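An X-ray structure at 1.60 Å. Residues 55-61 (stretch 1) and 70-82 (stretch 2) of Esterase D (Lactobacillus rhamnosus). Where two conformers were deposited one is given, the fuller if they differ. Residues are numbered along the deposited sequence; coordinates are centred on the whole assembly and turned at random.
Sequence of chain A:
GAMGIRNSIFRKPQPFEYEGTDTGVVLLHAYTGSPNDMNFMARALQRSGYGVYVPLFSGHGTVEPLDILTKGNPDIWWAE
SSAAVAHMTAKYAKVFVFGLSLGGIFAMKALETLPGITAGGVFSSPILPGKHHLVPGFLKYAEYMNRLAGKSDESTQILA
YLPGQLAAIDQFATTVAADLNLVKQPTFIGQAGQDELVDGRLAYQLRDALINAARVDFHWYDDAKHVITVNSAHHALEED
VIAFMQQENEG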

# COMPACT_ATOMS: atom_id res chain seq x y z
N PRO A 55 -9.92 -2.08 0.72
CA PRO A 55 -10.71 -0.97 0.17
C PRO A 55 -10.20 -0.50 -1.18
O PRO A 55 -9.09 -0.83 -1.59
CB PRO A 55 -10.53 0.14 1.21
CG PRO A 55 -9.23 -0.15 1.88
CD PRO A 55 -9.10 -1.66 1.88
N LEU A 56 -11.02 0.33 -1.84
CA LEU A 56 -10.66 0.97 -3.10
C LEU A 56 -10.43 2.46 -2.85
O LEU A 56 -11.29 3.14 -2.30
CB LEU A 56 -11.80 0.81 -4.10
CG LEU A 56 -11.69 1.56 -5.41
CD1 LEU A 56 -10.51 1.11 -6.24
CD2 LEU A 56 -13.03 1.42 -6.20
N PHE A 57 -9.28 2.97 -3.28
CA PHE A 57 -8.99 4.39 -3.09
C PHE A 57 -9.74 5.23 -4.10
O PHE A 57 -9.87 4.85 -5.27
CB PHE A 57 -7.49 4.66 -3.18
CG PHE A 57 -6.70 4.24 -1.95
CD1 PHE A 57 -7.15 4.53 -0.67
CD2 PHE A 57 -5.48 3.58 -2.08
CE1 PHE A 57 -6.41 4.16 0.46
CE2 PHE A 57 -4.74 3.21 -0.95
CZ PHE A 57 -5.21 3.51 0.31
N SER A 58 -10.24 6.39 -3.66
CA SER A 58 -10.96 7.29 -4.56
C SER A 58 -10.17 7.54 -5.83
O SER A 58 -8.94 7.74 -5.80
CB SER A 58 -11.28 8.62 -3.88
OG SER A 58 -12.42 8.48 -3.04
N GLY A 59 -10.89 7.57 -6.94
CA GLY A 59 -10.31 7.91 -8.23
C GLY A 59 -9.72 6.72 -8.95
O GLY A 59 -9.46 6.79 -10.14
N HIS A 60 -9.46 5.64 -8.21
CA HIS A 60 -8.89 4.43 -8.79
C HIS A 60 -9.98 3.47 -9.25
O HIS A 60 -11.15 3.61 -8.88
CB HIS A 60 -7.98 3.73 -7.76
CG HIS A 60 -6.69 4.46 -7.48
ND1 HIS A 60 -6.65 5.65 -6.79
CD2 HIS A 60 -5.41 4.15 -7.80
CE1 HIS A 60 -5.39 6.05 -6.70
NE2 HIS A 60 -4.62 5.16 -7.30
N GLY A 61 -9.60 2.48 -10.04
CA GLY A 61 -10.54 1.43 -10.42
C GLY A 61 -11.62 1.87 -11.41
O GLY A 61 -12.68 1.24 -11.51
N THR A 70 -7.98 13.65 -10.59
CA THR A 70 -8.99 14.69 -10.32
C THR A 70 -10.01 14.36 -9.22
O THR A 70 -10.65 15.27 -8.69
CB THR A 70 -9.80 15.04 -11.59
OG1 THR A 70 -10.64 13.94 -11.94
CG2 THR A 70 -8.88 15.39 -12.75
N LYS A 71 -10.15 13.07 -8.89
CA LYS A 71 -11.14 12.64 -7.89
C LYS A 71 -10.52 11.97 -6.66
O LYS A 71 -11.24 11.58 -5.75
CB LYS A 71 -12.19 11.72 -8.53
CG LYS A 71 -12.94 12.38 -9.67
CD LYS A 71 -14.12 11.55 -10.12
CE LYS A 71 -14.74 12.12 -11.39
NZ LYS A 71 -14.87 13.61 -11.35
N GLY A 72 -9.19 11.83 -6.64
CA GLY A 72 -8.51 11.32 -5.45
C GLY A 72 -7.41 12.27 -5.04
O GLY A 72 -6.93 13.05 -5.85
N ASN A 73 -7.05 12.21 -3.76
CA ASN A 73 -5.89 12.91 -3.24
C ASN A 73 -5.49 12.29 -1.91
O ASN A 73 -6.27 11.51 -1.34
CB ASN A 73 -6.17 14.42 -3.10
CG ASN A 73 -7.18 14.73 -2.04
OD1 ASN A 73 -7.03 14.32 -0.90
ND2 ASN A 73 -8.23 15.47 -2.41
N PRO A 74 -4.27 12.59 -1.44
CA PRO A 74 -3.79 11.94 -0.21
C PRO A 74 -4.69 12.13 1.00
O PRO A 74 -4.76 11.23 1.84
CB PRO A 74 -2.41 12.57 0.01
CG PRO A 74 -1.97 12.95 -1.38
CD PRO A 74 -3.23 13.44 -2.04
N ASP A 75 -5.36 13.27 1.12
CA ASP A 75 -6.24 13.49 2.25
C ASP A 75 -7.45 12.57 2.20
O ASP A 75 -7.81 11.95 3.21
CB ASP A 75 -6.62 14.97 2.36
CG ASP A 75 -5.41 15.85 2.62
OD1 ASP A 75 -4.63 15.55 3.56
OD2 ASP A 75 -5.21 16.81 1.83
N ILE A 76 -8.04 12.43 1.02
CA ILE A 76 -9.17 11.48 0.83
C ILE A 76 -8.71 10.05 1.12
O ILE A 76 -9.39 9.30 1.84
CB ILE A 76 -9.75 11.58 -0.60
CG1 ILE A 76 -10.42 12.95 -0.80
CG2 ILE A 76 -10.74 10.45 -0.87
CD1 ILE A 76 -10.82 13.26 -2.23
N TRP A 77 -7.56 9.69 0.58
CA TRP A 77 -7.06 8.32 0.72
C TRP A 77 -6.70 8.03 2.17
O TRP A 77 -6.87 6.89 2.64
CB TRP A 77 -5.85 8.07 -0.19
CG TRP A 77 -6.18 8.32 -1.63
CD1 TRP A 77 -7.38 8.13 -2.24
CD2 TRP A 77 -5.28 8.78 -2.64
NE1 TRP A 77 -7.29 8.45 -3.58
CE2 TRP A 77 -6.01 8.87 -3.85
CE3 TRP A 77 -3.93 9.16 -2.65
CZ2 TRP A 77 -5.43 9.31 -5.05
CZ3 TRP A 77 -3.35 9.59 -3.85
CH2 TRP A 77 -4.11 9.66 -5.02
N TRP A 78 -6.22 9.04 2.88
CA TRP A 78 -5.97 8.87 4.32
C TRP A 78 -7.28 8.65 5.08
O TRP A 78 -7.38 7.74 5.92
CB TRP A 78 -5.19 10.07 4.87
CG TRP A 78 -5.05 10.12 6.37
CD1 TRP A 78 -5.31 11.19 7.16
CD2 TRP A 78 -4.58 9.08 7.25
NE1 TRP A 78 -5.05 10.89 8.48
CE2 TRP A 78 -4.61 9.60 8.56
CE3 TRP A 78 -4.16 7.76 7.05
CZ2 TRP A 78 -4.22 8.85 9.67
CZ3 TRP A 78 -3.77 7.00 8.18
CH2 TRP A 78 -3.81 7.56 9.46
N ALA A 79 -8.31 9.44 4.80
CA ALA A 79 -9.61 9.20 5.43
C ALA A 79 -10.13 7.78 5.12
O ALA A 79 -10.71 7.11 5.98
CB ALA A 79 -10.64 10.23 4.95
N GLU A 80 -9.93 7.33 3.89
CA GLU A 80 -10.40 6.01 3.48
C GLU A 80 -9.63 4.90 4.22
O GLU A 80 -10.22 3.90 4.64
CB GLU A 80 -10.31 5.85 1.96
CG GLU A 80 -11.35 6.74 1.26
CD GLU A 80 -11.22 6.86 -0.26
OE1 GLU A 80 -10.14 6.64 -0.84
OE2 GLU A 80 -12.26 7.18 -0.90
N SER A 81 -8.33 5.10 4.38
CA SER A 81 -7.49 4.13 5.09
C SER A 81 -7.89 4.06 6.55
O SER A 81 -7.98 2.97 7.14
CB SER A 81 -6.02 4.52 5.00
OG SER A 81 -5.56 4.59 3.65
N SER A 82 -8.11 5.22 7.15
CA SER A 82 -8.52 5.31 8.56
C SER A 82 -9.87 4.62 8.79
O SER A 82 -10.09 3.92 9.80
CB SER A 82 -8.60 6.78 8.97
OG SER A 82 -7.35 7.44 8.83

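Three hydrogen bonds fasten a loop without regular secondary structure to a helix, and all three converge on Ser58. Glu80 supplies two of them as a bidentate acceptor: Ser58 N donates to Glu80 OE1 at 2.8 Å, nearly straight at 163°, and Ser58 OG donates to Glu80 OE2 at a short 2.5 Å. The carboxylate thus reads backbone and side chain of one residue at once. Glu80 points toward the loop from CA to CB, and its m, t rotamer extends the chain to put both oxygens in reach; the CA-to-CB bond of Ser58 likewise points toward the helix-bearing stretch and, at chi1 -80° (m), the residue brings its hydroxyl to the second oxygen. A short hydroxyl side chain suits this place: it donates to Glu80 OE2 while Ser58 OG lies only 3.4 Å from Ile76 CG2.

The third bond runs the other way, from helix to loop. Trp77 NE1 donates to Ser58 O over 2.9 Å, with the oxygen near the plane of the indole at its edge. The same carbonyl accepts from within its own stretch, His60 ND1 to Ser58 O at 3.3 Å, so one oxygen gathers two ring nitrogens. The helix thus offers a donor at Trp77 and an acceptor at Glu80, three residues or about one turn apart.

Aromatic packing fills the space around these polar anchors. The Phe57 ring and the five-membered ring of Trp77 meet obliquely, centroids 5.1 Å apart and planes at 46°, while Phe57 CB touches Trp77 CD1 at 3.6 Å. Trp77 CB makes an off-centre CH-pi contact, 4.2 Å from the centroid of the Phe57 ring. His60 directs its edge toward the six-membered ring of Trp77 in an offset edge-to-face pair, closest at His60 CE1 to Trp77 CZ2, 3.7 Å. All three aromatics are buried, and the broad indole serves both neighbours while still donating its proton. Ser81 OG approaches Phe57 CE1 at 3.3 Å, near the ring plane, and spends its own hydrogen bond on Trp77 O within the helix.

Backbone shape sets the stage. A type II turn from Phe57 to His60, closed by His60 N to Phe57 O at 3.1 Å, presents Ser58. Gly59 occupies it at phi 87°, where a CB would jam against the preceding carbonyl and sit tightly, 3.2 Å, from Gly72 N. Across from it, Gly72 allows close approach too: an ideal CB there would clash with Ser58 O at 2.4 Å. Asn73 then caps the helix, its OD1 accepting from Ile76 N at 2.9 Å and, weakly, from Asp75 N at 2.8 Å.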